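Local coordinates for protein CLPV1 (Pseudomonas aeruginosa, PDB 4UQW) that is the ClpV ATPase of a type VI secretion system, probably driving disassembly of the TssB-TssC sheath, which its N-terminal domain probably helps to recognise, at residues A[14-19]-A[113-119]; A[25-30]-A[42-46]; A[33-39]-A[78-84]. All coordinates share one frame; numbering follows the deposited sequence. Where two conformers were deposited one is given.

Contact 1: A[14-19]-A[113-119]; sequences KLNSLA and QVRTGYL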
loop_
_atom_site.group_PDB
_atom_site.type_symbol
_atom_site.label_atom_id
_atom_site.label_comp_id
_atom_site.label_asym_id
_atom_site.label_seq_id
_atom_site.Cartn_x
_atom_site.Cartn_y
_atom_site.Cartn_z
ATOM N N LYS A 14 8.289 10.819 -2.567
ATOM C CA LYS A 14 9.199 9.706 -2.794
ATOM C C LYS A 14 8.564 8.518 -3.534
ATOM O O LYS A 14 9.275 7.623 -3.991
ATOM C CB LYS A 14 9.734 9.171 -1.460
ATOM C CG LYS A 14 10.573 10.202 -0.696
ATOM C CD LYS A 14 11.788 10.632 -1.569
ATOM C CE LYS A 14 12.744 11.462 -0.670
ATOM N NZ LYS A 14 13.949 12.013 -1.436
ATOM N N LEU A 15 7.237 8.496 -3.669
ATOM C CA LEU A 15 6.560 7.399 -4.352
ATOM C C LEU A 15 6.908 7.358 -5.835
ATOM O O LEU A 15 7.066 8.431 -6.469
ATOM C CB LEU A 15 5.042 7.526 -4.212
ATOM C CG LEU A 15 4.507 7.356 -2.783
ATOM C CD1 LEU A 15 3.047 7.626 -2.777
ATOM C CD2 LEU A 15 4.722 5.942 -2.214
ATOM N N ASN A 16 7.033 6.167 -6.397
ATOM C CA ASN A 16 7.120 6.063 -7.867
ATOM C C ASN A 16 5.790 6.386 -8.526
ATOM O O ASN A 16 4.787 6.689 -7.818
ATOM C CB ASN A 16 7.669 4.693 -8.302
ATOM C CG ASN A 16 6.683 3.544 -8.107
ATOM O OD1 ASN A 16 5.501 3.728 -7.754
ATOM N ND2 ASN A 16 7.170 2.313 -8.323
ATOM N N SER A 17 5.754 6.383 -9.871
ATOM C CA SER A 17 4.571 6.891 -10.525
ATOM C C SER A 17 3.392 5.938 -10.337
ATOM O O SER A 17 2.271 6.397 -10.151
ATOM C CB SER A 17 4.862 7.133 -12.005
ATOM O OG SER A 17 5.115 5.909 -12.649
ATOM N N LEU A 18 3.652 4.647 -10.341
ATOM C CA LEU A 18 2.531 3.704 -10.183
ATOM C C LEU A 18 1.883 3.903 -8.801
ATOM O O LEU A 18 0.620 3.998 -8.637
ATOM C CB LEU A 18 3.051 2.253 -10.406
ATOM C CG LEU A 18 1.959 1.168 -10.316
ATOM C CD1 LEU A 18 2.329 -0.062 -11.174
ATOM C CD2 LEU A 18 1.696 0.714 -8.884
ATOM N N ALA A 19 2.693 3.950 -7.742
ATOM C CA ALA A 19 2.178 4.075 -6.379
ATOM C C ALA A 19 1.487 5.412 -6.189
ATOM O O ALA A 19 0.430 5.473 -5.542
ATOM C CB ALA A 19 3.287 3.921 -5.316
ATOM N N GLN A 113 13.250 5.889 -5.255
ATOM C CA GLN A 113 11.779 5.927 -5.317
ATOM C C GLN A 113 11.186 4.751 -4.586
ATOM O O GLN A 113 11.753 3.664 -4.547
ATOM C CB GLN A 113 11.279 5.871 -6.735
ATOM C CG GLN A 113 11.826 6.990 -7.616
ATOM C CD GLN A 113 11.232 6.819 -8.979
ATOM O OE1 GLN A 113 10.149 7.248 -9.195
ATOM N NE2 GLN A 113 11.922 6.116 -9.870
ATOM N N VAL A 114 10.025 4.976 -3.993
ATOM C CA VAL A 114 9.336 3.915 -3.258
ATOM C C VAL A 114 8.344 3.215 -4.180
ATOM O O VAL A 114 7.390 3.824 -4.672
ATOM C CB VAL A 114 8.628 4.518 -2.023
ATOM C CG1 VAL A 114 7.771 3.468 -1.235
ATOM C CG2 VAL A 114 9.658 5.250 -1.119
ATOM N N ARG A 115 8.614 1.938 -4.442
ATOM C CA ARG A 115 7.730 1.085 -5.221
ATOM C C ARG A 115 6.800 0.338 -4.284
ATOM O O ARG A 115 7.017 0.254 -3.058
ATOM C CB ARG A 115 8.543 0.101 -6.086
ATOM C CG ARG A 115 9.554 -0.777 -5.298
ATOM C CD ARG A 115 10.573 -1.450 -6.253
ATOM N NE ARG A 115 9.901 -2.357 -7.171
ATOM C CZ ARG A 115 10.543 -2.911 -8.194
ATOM N NH1 ARG A 115 11.834 -2.593 -8.427
ATOM N NH2 ARG A 115 9.905 -3.766 -8.970
ATOM N N THR A 116 5.768 -0.264 -4.841
ATOM C CA THR A 116 4.785 -0.871 -3.926
ATOM C C THR A 116 5.356 -2.066 -3.161
ATOM O O THR A 116 4.914 -2.320 -2.025
ATOM C CB THR A 116 3.451 -1.262 -4.631
ATOM O OG1 THR A 116 3.661 -2.291 -5.588
ATOM C CG2 THR A 116 2.835 -0.031 -5.309
ATOM N N GLY A 117 6.405 -2.724 -3.659
ATOM C CA GLY A 117 6.944 -3.838 -2.908
ATOM C C GLY A 117 7.674 -3.317 -1.681
ATOM O O GLY A 117 7.719 -4.012 -0.656
ATOM N N TYR A 118 8.232 -2.094 -1.752
ATOM C CA TYR A 118 8.838 -1.534 -0.529
ATOM C C TYR A 118 7.763 -1.107 0.464
ATOM O O TYR A 118 8.005 -1.155 1.677
ATOM C CB TYR A 118 9.717 -0.313 -0.852
ATOM C CG TYR A 118 10.843 -0.592 -1.814
ATOM C CD1 TYR A 118 11.291 -1.860 -2.076
ATOM C CD2 TYR A 118 11.440 0.479 -2.474
ATOM C CE1 TYR A 118 12.358 -2.093 -2.966
ATOM C CE2 TYR A 118 12.507 0.278 -3.369
ATOM C CZ TYR A 118 12.929 -1.000 -3.621
ATOM O OH TYR A 118 13.929 -1.232 -4.555
ATOM N N LEU A 119 6.594 -0.665 -0.017
ATOM C CA LEU A 119 5.489 -0.408 0.897
ATOM C C LEU A 119 5.085 -1.684 1.636
ATOM O O LEU A 119 4.862 -1.656 2.845
ATOM C CB LEU A 119 4.231 0.118 0.188
ATOM C CG LEU A 119 4.413 1.407 -0.589
ATOM C CD1 LEU A 119 3.158 1.637 -1.465
ATOM C CD2 LEU A 119 4.552 2.605 0.376
HETATM O O HOH W 1 9.655 9.441 -6.985
HETATM O O HOH W 2 8.289 6.633 -11.211
#

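Contact 2: A[25-30]-A[42-46]; sequences AATVFC and HWFHQ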
loop_
_atom_site.group_PDB
_atom_site.type_symbol
_atom_site.label_atom_id
_atom_site.label_comp_id
_atom_site.label_asym_id
_atom_site.label_seq_id
_atom_site.Cartn_x
_atom_site.Cartn_y
_atom_site.Cartn_z
ATOM N N ALA A 25 -5.914 7.766 -7.478
ATOM C CA ALA A 25 -7.094 6.983 -7.843
ATOM C C ALA A 25 -7.855 6.568 -6.596
ATOM O O ALA A 25 -9.110 6.547 -6.600
ATOM C CB ALA A 25 -6.694 5.748 -8.648
ATOM N N ALA A 26 -7.118 6.195 -5.533
ATOM C CA ALA A 26 -7.747 5.827 -4.274
ATOM C C ALA A 26 -8.507 6.971 -3.675
ATOM O O ALA A 26 -9.560 6.752 -3.053
ATOM C CB ALA A 26 -6.694 5.387 -3.284
ATOM N N THR A 27 -7.968 8.178 -3.839
ATOM C CA THR A 27 -8.670 9.354 -3.323
ATOM C C THR A 27 -9.967 9.576 -4.082
ATOM O O THR A 27 -11.008 9.862 -3.479
ATOM C CB THR A 27 -7.744 10.603 -3.455
ATOM O OG1 THR A 27 -6.606 10.421 -2.615
ATOM C CG2 THR A 27 -8.470 11.876 -3.021
ATOM N N VAL A 28 -9.918 9.464 -5.397
ATOM C CA VAL A 28 -11.131 9.677 -6.206
ATOM C C VAL A 28 -12.193 8.633 -5.806
ATOM O O VAL A 28 -13.397 8.948 -5.630
ATOM C CB VAL A 28 -10.816 9.568 -7.687
ATOM C CG1 VAL A 28 -12.143 9.482 -8.548
ATOM C CG2 VAL A 28 -9.882 10.737 -8.100
ATOM N N PHE A 29 -11.758 7.387 -5.629
ATOM C CA PHE A 29 -12.695 6.302 -5.252
ATOM C C PHE A 29 -13.284 6.523 -3.877
ATOM O O PHE A 29 -14.497 6.354 -3.671
ATOM C CB PHE A 29 -11.938 4.963 -5.308
ATOM C CG PHE A 29 -12.769 3.745 -4.989
ATOM C CD1 PHE A 29 -12.935 3.328 -3.684
ATOM C CD2 PHE A 29 -13.325 2.995 -6.003
ATOM C CE1 PHE A 29 -13.675 2.194 -3.385
ATOM C CE2 PHE A 29 -14.050 1.848 -5.719
ATOM C CZ PHE A 29 -14.225 1.454 -4.408
ATOM N N CYS A 30 -12.416 6.848 -2.917
ATOM C CA CYS A 30 -12.836 7.129 -1.549
ATOM C C CYS A 30 -13.923 8.206 -1.519
ATOM O O CYS A 30 -14.940 8.086 -0.825
ATOM C CB CYS A 30 -11.579 7.562 -0.769
ATOM S SG CYS A 30 -11.992 7.965 0.949
ATOM N N HIS A 42 -8.194 1.232 0.258
ATOM C CA HIS A 42 -8.438 1.914 -1.021
ATOM C C HIS A 42 -7.214 1.835 -1.914
ATOM O O HIS A 42 -7.317 1.645 -3.126
ATOM C CB HIS A 42 -8.770 3.411 -0.815
ATOM C CG HIS A 42 -10.045 3.681 -0.084
ATOM N ND1 HIS A 42 -10.023 4.151 1.205
ATOM C CD2 HIS A 42 -11.346 3.594 -0.452
ATOM C CE1 HIS A 42 -11.268 4.369 1.613
ATOM N NE2 HIS A 42 -12.083 4.033 0.629
ATOM N N TRP A 43 -6.034 2.065 -1.322
ATOM C CA TRP A 43 -4.786 2.170 -2.090
ATOM C C TRP A 43 -4.472 0.798 -2.696
ATOM O O TRP A 43 -4.163 0.673 -3.891
ATOM C CB TRP A 43 -3.663 2.589 -1.151
ATOM C CG TRP A 43 -2.430 3.078 -1.865
ATOM C CD1 TRP A 43 -2.288 3.302 -3.197
ATOM C CD2 TRP A 43 -1.230 3.449 -1.216
ATOM N NE1 TRP A 43 -0.999 3.818 -3.432
ATOM C CE2 TRP A 43 -0.367 3.956 -2.210
ATOM C CE3 TRP A 43 -0.840 3.505 0.146
ATOM C CZ2 TRP A 43 0.932 4.424 -1.897
ATOM C CZ3 TRP A 43 0.422 3.972 0.471
ATOM C CH2 TRP A 43 1.292 4.434 -0.570
ATOM N N PHE A 44 -4.533 -0.245 -1.848
ATOM C CA PHE A 44 -4.185 -1.589 -2.321
ATOM C C PHE A 44 -5.229 -2.076 -3.349
ATOM O O PHE A 44 -4.871 -2.709 -4.365
ATOM C CB PHE A 44 -4.083 -2.568 -1.136
ATOM C CG PHE A 44 -2.736 -2.556 -0.513
ATOM C CD1 PHE A 44 -2.079 -1.369 -0.339
ATOM C CD2 PHE A 44 -2.096 -3.741 -0.111
ATOM C CE1 PHE A 44 -0.817 -1.323 0.255
ATOM C CE2 PHE A 44 -0.810 -3.682 0.470
ATOM C CZ PHE A 44 -0.204 -2.491 0.649
ATOM N N HIS A 45 -6.523 -1.788 -3.105
ATOM C CA HIS A 45 -7.528 -2.152 -4.093
ATOM C C HIS A 45 -7.199 -1.469 -5.472
ATOM O O HIS A 45 -7.250 -2.118 -6.530
ATOM C CB HIS A 45 -8.916 -1.778 -3.565
ATOM C CG HIS A 45 -9.970 -1.893 -4.604
ATOM N ND1 HIS A 45 -10.609 -3.074 -4.914
ATOM C CD2 HIS A 45 -10.446 -0.960 -5.462
ATOM C CE1 HIS A 45 -11.489 -2.848 -5.881
ATOM N NE2 HIS A 45 -11.401 -1.578 -6.235
ATOM N N GLN A 46 -6.825 -0.197 -5.434
ATOM C CA GLN A 46 -6.538 0.504 -6.685
ATOM C C GLN A 46 -5.288 -0.025 -7.355
ATOM O O GLN A 46 -5.239 -0.146 -8.614
ATOM C CB GLN A 46 -6.412 2.028 -6.450
ATOM C CG GLN A 46 -7.787 2.671 -6.266
ATOM C CD GLN A 46 -8.704 2.564 -7.438
ATOM O OE1 GLN A 46 -8.325 2.730 -8.621
ATOM N NE2 GLN A 46 -9.908 2.211 -7.128
#

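Contact 3: A[33-39]-A[78-84]; sequences RGNPYVE and DRLPRGS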
loop_
_atom_site.group_PDB
_atom_site.type_symbol
_atom_site.label_atom_id
_atom_site.label_comp_id
_atom_site.label_asym_id
_atom_site.label_seq_id
_atom_site.Cartn_x
_atom_site.Cartn_y
_atom_site.Cartn_z
ATOM N N ARG A 33 -17.339 7.134 -2.865
ATOM C CA ARG A 33 -18.058 6.296 -1.893
ATOM C C ARG A 33 -18.512 7.026 -0.651
ATOM O O ARG A 33 -19.292 6.481 0.148
ATOM C CB ARG A 33 -17.175 5.131 -1.425
ATOM C CG ARG A 33 -16.620 4.292 -2.543
ATOM C CD ARG A 33 -17.523 3.149 -2.892
ATOM N NE ARG A 33 -17.230 2.033 -2.011
ATOM C CZ ARG A 33 -17.693 0.804 -2.180
ATOM N NH1 ARG A 33 -18.479 0.521 -3.213
ATOM N NH2 ARG A 33 -17.360 -0.134 -1.308
ATOM N N GLY A 34 -17.984 8.221 -0.448
ATOM C CA GLY A 34 -18.257 8.992 0.754
ATOM C C GLY A 34 -17.574 8.454 1.997
ATOM O O GLY A 34 -17.986 8.690 3.127
ATOM N N ASN A 35 -16.428 7.781 1.798
ATOM C CA ASN A 35 -15.664 7.290 2.955
ATOM C C ASN A 35 -14.823 8.442 3.540
ATOM O O ASN A 35 -14.364 9.326 2.779
ATOM C CB ASN A 35 -14.709 6.114 2.575
ATOM C CG ASN A 35 -15.413 4.921 1.940
ATOM O OD1 ASN A 35 -14.911 4.346 0.968
ATOM N ND2 ASN A 35 -16.624 4.550 2.475
ATOM N N PRO A 36 -14.613 8.486 4.861
ATOM C CA PRO A 36 -14.016 9.703 5.417
ATOM C C PRO A 36 -12.510 9.801 5.227
ATOM O O PRO A 36 -11.962 10.938 5.198
ATOM C CB PRO A 36 -14.357 9.635 6.917
ATOM C CG PRO A 36 -14.580 8.154 7.166
ATOM C CD PRO A 36 -15.230 7.637 5.892
ATOM N N TYR A 37 -11.838 8.647 5.052
ATOM C CA TYR A 37 -10.357 8.628 4.937
ATOM C C TYR A 37 -9.946 7.727 3.830
ATOM O O TYR A 37 -10.491 6.624 3.671
ATOM C CB TYR A 37 -9.654 8.146 6.280
ATOM C CG TYR A 37 -9.967 9.123 7.395
ATOM C CD1 TYR A 37 -9.267 10.328 7.488
ATOM C CD2 TYR A 37 -11.029 8.887 8.276
ATOM C CE1 TYR A 37 -9.602 11.276 8.447
ATOM C CE2 TYR A 37 -11.384 9.820 9.227
ATOM C CZ TYR A 37 -10.661 11.001 9.312
ATOM O OH TYR A 37 -11.013 11.936 10.254
ATOM N N VAL A 38 -8.953 8.181 3.050
ATOM C CA VAL A 38 -8.280 7.324 2.091
ATOM C C VAL A 38 -7.370 6.347 2.872
ATOM O O VAL A 38 -6.462 6.766 3.581
ATOM C CB VAL A 38 -7.450 8.131 1.115
ATOM C CG1 VAL A 38 -6.933 7.217 0.022
ATOM C CG2 VAL A 38 -8.332 9.234 0.501
ATOM N N GLU A 39 -7.720 5.063 2.806
ATOM C CA GLU A 39 -7.078 4.045 3.641
ATOM C C GLU A 39 -6.210 3.131 2.847
ATOM O O GLU A 39 -6.211 3.138 1.609
ATOM C CB GLU A 39 -8.139 3.186 4.320
ATOM C CG GLU A 39 -8.954 3.968 5.364
ATOM C CD GLU A 39 -9.830 3.057 6.176
ATOM O OE1 GLU A 39 -9.627 1.813 6.148
ATOM O OE2 GLU A 39 -10.735 3.602 6.837
ATOM N N ASP A 78 -16.589 -2.245 1.331
ATOM C CA ASP A 78 -18.059 -2.120 1.440
ATOM C C ASP A 78 -18.473 -1.865 2.880
ATOM O O ASP A 78 -19.559 -1.353 3.138
ATOM C CB ASP A 78 -18.777 -3.374 0.898
ATOM C CG ASP A 78 -18.806 -3.408 -0.632
ATOM O OD1 ASP A 78 -18.546 -2.359 -1.251
ATOM O OD2 ASP A 78 -19.044 -4.479 -1.229
ATOM N N ARG A 79 -17.609 -2.216 3.818
ATOM C CA ARG A 79 -17.921 -2.040 5.222
ATOM C C ARG A 79 -17.481 -0.690 5.810
ATOM O O ARG A 79 -17.910 -0.319 6.898
ATOM C CB ARG A 79 -17.306 -3.193 6.043
ATOM C CG ARG A 79 -17.994 -4.564 5.806
ATOM C CD ARG A 79 -17.372 -5.651 6.699
ATOM N NE ARG A 79 -17.748 -7.016 6.310
ATOM C CZ ARG A 79 -16.914 -7.895 5.755
ATOM N NH1 ARG A 79 -15.646 -7.561 5.527
ATOM N NH2 ARG A 79 -17.343 -9.113 5.433
ATOM N N LEU A 80 -16.643 0.070 5.105
ATOM C CA LEU A 80 -16.265 1.375 5.623
ATOM C C LEU A 80 -17.444 2.285 5.829
ATOM O O LEU A 80 -18.447 2.187 5.135
ATOM C CB LEU A 80 -15.296 2.066 4.655
ATOM C CG LEU A 80 -13.974 1.331 4.409
ATOM C CD1 LEU A 80 -13.151 2.037 3.337
ATOM C CD2 LEU A 80 -13.227 1.328 5.720
ATOM N N PRO A 81 -17.316 3.229 6.774
ATOM C CA PRO A 81 -18.405 4.192 6.947
ATOM C C PRO A 81 -18.605 5.048 5.697
ATOM O O PRO A 81 -17.608 5.371 4.997
ATOM C CB PRO A 81 -17.966 5.022 8.153
ATOM C CG PRO A 81 -16.603 4.735 8.413
ATOM C CD PRO A 81 -16.176 3.472 7.675
ATOM N N ARG A 82 -19.855 5.413 5.417
ATOM C CA ARG A 82 -20.191 6.139 4.197
ATOM C C ARG A 82 -20.915 7.419 4.506
ATOM O O ARG A 82 -21.147 7.743 5.662
ATOM C CB ARG A 82 -21.055 5.305 3.254
ATOM C CG ARG A 82 -20.435 4.023 2.722
ATOM C CD ARG A 82 -21.482 3.154 1.972
ATOM N NE ARG A 82 -20.894 1.950 1.361
ATOM C CZ ARG A 82 -21.522 1.136 0.503
ATOM N NH1 ARG A 82 -22.776 1.388 0.130
ATOM N NH2 ARG A 82 -20.899 0.057 0.017
ATOM N N GLY A 83 -21.272 8.138 3.447
ATOM C CA GLY A 83 -22.000 9.387 3.581
ATOM C C GLY A 83 -21.284 10.448 4.391
ATOM O O GLY A 83 -21.906 11.279 5.055
ATOM N N SER A 84 -19.966 10.439 4.320
ATOM C CA SER A 84 -19.172 11.408 5.027
ATOM C C SER A 84 -19.420 12.745 4.379
ATOM O O SER A 84 -19.328 12.874 3.158
ATOM C CB SER A 84 -17.681 11.028 4.973
ATOM O OG SER A 84 -16.888 12.005 5.609
HETATM O O HOH W 3 -18.142 1.848 2.123
#

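Contact 1: A[14-19]-A[113-119]
Leu15 and Val114 lie side by side, with their CA atoms 4.6 Å apart, where two loops pair before each enters a helix. Val114 N donates to Lys14 O over 2.8 Å. Two residues further on, Asn16 N donates to Val114 O at 2.9 Å. These two bonds make a single isolated beta bridge.

Packing is tight on the inner side. Leu15 CD2 meets Val114 CG1 at 4.0 Å and also touches Leu119 CD2, while Thr116 presents its methyl CG2 to both Leu18 CD2 and Ala19 CB. Trp43 of helix 40-49 and Val98 of helix 92-108 close over Leu15, placing the bridge within the mainly helical core of this Clp N domain.

The bridge also brings together two helix starts, with Asn16 and Arg115 each at an N-cap position. Asn16 CG stands between its own backbone N and carbonyl carbon (chi1 72°), which turns OD1 back to accept from Ala19 N at 2.8 Å, almost in line with the side-chain C=O. This capping bond fixes the amide's rotation and leaves ND2 against Arg115 CA, 3.4 Å away, from where it bonds to Glu161. The guanidinium of Arg115 is held by Asp54 through a salt bridge.

Toward solvent the contact is looser. Gln113 reaches past Asn16 with an extended chain, and its OE1 lies 3.5 Å from Asn16 CA. One water donates to this oxygen and accepts from Ser17 N; a second lies between Gln113 OE1 and Leu15 O. Lys14 touches Val114 CG2 through CB, then bends at chi2 and carries its ammonium group away.

Contact 2: A[25-30]-A[42-46]
Ala26 CB rests on His42 CB at 3.8 Å, and this close pair forms the apolar centre of the crossing between helices 17-33 and 40-49. The short axes of the two segments pass 8.7 Å apart at an angle of 114°, with the small Ala25 and Ala26 at the crossing. Gln46 CG, beside its own backbone N (chi1 -76°), lies 3.7 Å from Ala26 N; a bend at chi2 carries the amide to Ala25 and Phe29.

Most of the aromatic contacts gather on His42. Cys30 sets its CB over the centre of one imidazole face, a CH-pi contact 3.9 Å from the centroid, while SG approaches more obliquely. Phe29 arrives at the rim of the same ring, its CD1 3.6 Å from His42 CD2, so that edge meets edge with the side chains crossing at about a right angle. The Phe29 and His45 rings also lie near each other, obliquely, with planes 41° apart.

The Gln46 amide meets carbon at both ends, OE1 3.4 Å from Ala25 CB and NE2 3.7 Å from Phe29 CD2.

No hydrogen bond joins the two segments. The imidazole of His42 is instead satisfied by the connecting loop, with ND1 bonded to Glu39 N and NE2 to Asn35 OD1. A backbone N-H at one nitrogen and an amide oxygen at the other are consistent with a neutral ring protonated on NE2.

Contact 3: A[33-39]-A[78-84]
A Schellman motif ends helix 17-33 at Gly34, and the loop that follows, leading to strand 37-38, is paired with the segment leaving helix 66-79. Gly34 turns with positive phi (73°), and its carbonyl oxygen accepts from Ser84 N at 2.9 Å. Strand 37-38 then runs parallel to strand 89-90, where Val38 packs on Leu90, a residue of the benzamidine pocket.

Asn35 carries the middle of the contact. Its ND2 donates to Pro81 O at 2.8 Å, from above that carbonyl plane, and also to a water bonded to Arg82 NE. With OD1 engaged by helix 40-49, both ends of the amide fix its rotation. The Leu80 side chain crosses that of Asn35 at about a right angle and sends CD2 to within 3.6 Å of Glu39 OE2. Further along, Pro36 CD lies 4.1 Å from Pro81 CG.

Charge is concentrated at the exposed end. Bends at chi2 and chi3 (-91° and -85°) bring the Arg33 guanidinium beside Asp78, an acid that probably offsets the closeness of two arginines. Arg82 NH2 lies over one face of the Arg33 group, and makes only a long salt bridge to Asp78 OD1. Arg33 NH2, by contrast, forms a salt bridge to that oxygen on its anti lone pair, close to its own guanidinium plane, at an unusually short 2.5 Å that should be read with caution.

In the fold
Contact 1 is the most buried and contact 3 lies at the surface, on the opposite side of the chain's centre; contact 2, partly buried, touches both. Helix 17-33 serves contacts 1 and 2, and the chain leaving it enters contact 3. Trp43 makes the inner connection, its indole NE1 bonding to Ala19 O and its ring packing on Leu15 and Leu119; His42 makes the outer one through Asn35. The chemistry changes along this path: a backbone bridge with a capped helix start in contact 1, aromatic and apolar helix packing without cross-bonds in contact 2, and loop hydrogen bonds with a salt-bridge network in contact 3.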